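Local coordinates for RNA pseudouridylate synthase domain-containing protein 1 (Homo sapiens, PDB 5VBB) that probably binds RNA and converts uridine to pseudouridine, as a member of the RluA family of pseudouridine synthases, at residues Ser69-Ala73 and Arg205-Ala210. Residues are numbered along the deposited sequence; the frame is centred on the assembly and turned at random.
With SO4 (sulfate ion), chain B.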
ATOM      1  N   SER A  69      -0.769  -8.204   5.034  1.00 38.82           N
ATOM      2  CA  SER A  69       0.664  -7.931   5.087  1.00 37.12           C
ATOM      3  C   SER A  69       1.047  -6.472   4.842  1.00 39.94           C
ATOM      4  O   SER A  69       2.185  -6.092   5.129  1.00 41.82           O
ATOM      5  CB  SER A  69       1.414  -8.816   4.102  1.00 39.91           C
ATOM      6  OG  SER A  69       1.220 -10.175   4.455  1.00 47.17           O
ATOM      7  N   THR A  70       0.123  -5.640   4.423  1.00 34.87           N
ATOM      8  CA  THR A  70       0.415  -4.242   4.159  1.00 34.42           C
ATOM      9  C   THR A  70       0.092  -3.392   5.365  1.00 37.82           C
ATOM     10  O   THR A  70      -0.924  -3.610   6.005  1.00 36.85           O
ATOM     11  CB  THR A  70      -0.387  -3.826   2.899  1.00 36.72           C
ATOM     12  OG1 THR A  70       0.091  -4.642   1.839  1.00 42.20           O
ATOM     13  CG2 THR A  70      -0.232  -2.357   2.530  1.00 34.12           C
ATOM     14  N   SER A  71       0.948  -2.387   5.661  1.00 34.91           N
ATOM     15  CA  SER A  71       0.655  -1.425   6.721  1.00 33.99           C
ATOM     16  C   SER A  71       0.082  -0.129   6.123  1.00 36.83           C
ATOM     17  O   SER A  71       0.128   0.092   4.912  1.00 35.26           O
ATOM     18  CB  SER A  71       1.928  -1.095   7.502  1.00 37.28           C
ATOM     19  OG  SER A  71       2.990  -0.667   6.661  1.00 35.53           O
ATOM     20  N   GLY A  72      -0.445   0.739   6.965  1.00 36.21           N
ATOM     21  CA  GLY A  72      -0.844   2.059   6.516  1.00 35.13           C
ATOM     22  C   GLY A  72      -2.269   2.519   6.633  1.00 36.24           C
ATOM     23  O   GLY A  72      -3.087   1.930   7.358  1.00 33.54           O
ATOM     24  N   ALA A  73      -2.531   3.633   5.902  1.00 32.00           N
ATOM     25  CA  ALA A  73      -3.768   4.427   5.946  1.00 34.58           C
ATOM     26  C   ALA A  73      -5.026   3.624   5.629  1.00 39.82           C
ATOM     27  O   ALA A  73      -5.176   3.089   4.545  1.00 38.97           O
ATOM     28  CB  ALA A  73      -3.675   5.598   4.994  1.00 36.20           C
ATOM     29  N   ARG A 205       8.988  -8.291   7.739  1.00 38.61           N
ATOM     30  CA  ARG A 205       7.672  -7.909   7.233  1.00 38.91           C
ATOM     31  C   ARG A 205       7.713  -7.734   5.749  1.00 40.50           C
ATOM     32  O   ARG A 205       8.777  -7.754   5.163  1.00 39.85           O
ATOM     33  CB  ARG A 205       7.274  -6.583   7.858  1.00 34.38           C
ATOM     34  CG  ARG A 205       8.151  -5.399   7.480  1.00 35.56           C
ATOM     35  CD  ARG A 205       7.462  -4.081   7.812  1.00 38.28           C
ATOM     36  NE  ARG A 205       6.366  -3.868   6.874  1.00 39.89           N
ATOM     37  CZ  ARG A 205       5.555  -2.830   6.863  1.00 47.60           C
ATOM     38  NH1 ARG A 205       5.698  -1.858   7.754  1.00 38.91           N
ATOM     39  NH2 ARG A 205       4.590  -2.750   5.960  1.00 37.16           N
ATOM     40  N   MET A 206       6.566  -7.524   5.146  1.00 37.12           N
ATOM     41  CA  MET A 206       6.502  -7.186   3.743  1.00 35.48           C
ATOM     42  C   MET A 206       6.617  -5.672   3.661  1.00 37.09           C
ATOM     43  O   MET A 206       5.892  -4.978   4.365  1.00 34.74           O
ATOM     44  CB  MET A 206       5.202  -7.647   3.115  1.00 37.13           C
ATOM     45  CG  MET A 206       5.204  -7.430   1.647  1.00 37.53           C
ATOM     46  SD  MET A 206       3.743  -8.096   0.809  1.00 40.49           S
ATOM     47  CE  MET A 206       2.535  -6.844   1.285  1.00 36.96           C
ATOM     48  N   MET A 207       7.525  -5.161   2.830  1.00 34.44           N
ATOM     49  CA  MET A 207       7.796  -3.720   2.750  1.00 33.26           C
ATOM     50  C   MET A 207       6.865  -2.958   1.770  1.00 34.53           C
ATOM     51  O   MET A 207       7.315  -2.382   0.790  1.00 32.17           O
ATOM     52  CB  MET A 207       9.266  -3.490   2.361  1.00 35.38           C
ATOM     53  CG  MET A 207      10.264  -4.263   3.219  1.00 38.10           C
ATOM     54  SD  MET A 207      10.149  -3.883   4.989  1.00 39.80           S
ATOM     55  CE  MET A 207      11.269  -5.131   5.657  1.00 38.31           C
ATOM     56  N   LEU A 208       5.584  -2.893   2.105  1.00 31.83           N
ATOM     57  CA  LEU A 208       4.577  -2.142   1.366  1.00 32.61           C
ATOM     58  C   LEU A 208       3.764  -1.434   2.414  1.00 37.08           C
ATOM     59  O   LEU A 208       3.398  -2.062   3.391  1.00 36.12           O
ATOM     60  CB  LEU A 208       3.710  -3.071   0.479  1.00 31.85           C
ATOM     61  CG  LEU A 208       2.648  -2.387  -0.381  1.00 35.28           C
ATOM     62  CD1 LEU A 208       3.296  -1.440  -1.403  1.00 35.69           C
ATOM     63  CD2 LEU A 208       1.850  -3.410  -1.167  1.00 35.95           C
ATOM     64  N   HIS A 209       3.543  -0.112   2.240  1.00 33.09           N
ATOM     65  CA  HIS A 209       2.903   0.742   3.205  1.00 32.30           C
ATOM     66  C   HIS A 209       1.985   1.734   2.499  1.00 35.58           C
ATOM     67  O   HIS A 209       2.428   2.419   1.575  1.00 32.27           O
ATOM     68  CB  HIS A 209       3.999   1.540   3.935  1.00 33.84           C
ATOM     69  CG  HIS A 209       3.476   2.484   4.971  1.00 37.09           C
ATOM     70  ND1 HIS A 209       2.888   2.018   6.142  1.00 39.13           N
ATOM     71  CD2 HIS A 209       3.457   3.846   4.980  1.00 37.99           C
ATOM     72  CE1 HIS A 209       2.533   3.101   6.821  1.00 38.85           C
ATOM     73  NE2 HIS A 209       2.874   4.223   6.166  1.00 38.35           N
ATOM     74  N   ALA A 210       0.737   1.810   2.921  1.00 32.84           N
ATOM     75  CA  ALA A 210      -0.226   2.768   2.347  1.00 32.02           C
ATOM     76  C   ALA A 210       0.066   4.088   3.018  1.00 36.91           C
ATOM     77  O   ALA A 210      -0.232   4.287   4.183  1.00 37.92           O
ATOM     78  CB  ALA A 210      -1.651   2.294   2.608  1.00 31.99           C
TER
HETATM   79  S   SO4 B 301      -1.599 -11.038   2.292  1.00 51.06           S
HETATM   80  O1  SO4 B 301      -1.307 -11.264   0.868  1.00 54.16           O
HETATM   81  O2  SO4 B 301      -2.951 -11.546   2.555  1.00 52.21           O
HETATM   82  O3  SO4 B 301      -0.629 -11.699   3.140  1.00 48.94           O
HETATM   83  O4  SO4 B 301      -1.512  -9.613   2.595  1.00 46.76           O
HETATM   84  O   HOH W   1       4.048  -7.527   6.486  1.00 37.52           O
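S69–A73 and R205–A210 run in roughly the same direction, 29° apart end to end, and meet as a short parallel ladder in which S71 pairs with H209 and G72 with A210. The amide N of A210 donates to S71 O (2.7 Å), and A73 N to A210 O (2.9 Å); a weaker bond joins S71 N to L208 O at 3.4 Å. At G72 the chain turns a corner; at phi/psi 120/-166 a CB would be jammed against S71 O, and it would also collide with A210 O, so both suit a residue without a side chain. Farther back the backbones part, and a water bridges S69 O and M206 N. In this RluA-type pseudouridine synthase the pairing links the start of strand 73–77 in one antiparallel sheet to strand 208–216 in another; S69–A73 follows closely on D67, the probable catalytic aspartate, whose side chain lies about 4 Å from that of T70. S71 is the polar hub: its OG accepts from R205 NH2 (2.7 Å), more weakly from NH1 (3.2 Å), and shares a hydrogen bond with H209 ND1 (2.7 Å), while NE2 of that histidine bonds T226. R205 also holds its own chain through NE to M206 O (2.8 Å). Alongside, the M206 methyl CE packs on S69 CB (3.6 Å) and T70 OG1 (3.3 Å), with L208 CD2 3.7 Å from the same OG1. A sulfate, probably from the crystallisation liquor, accepts from S69 N and OG and from R177.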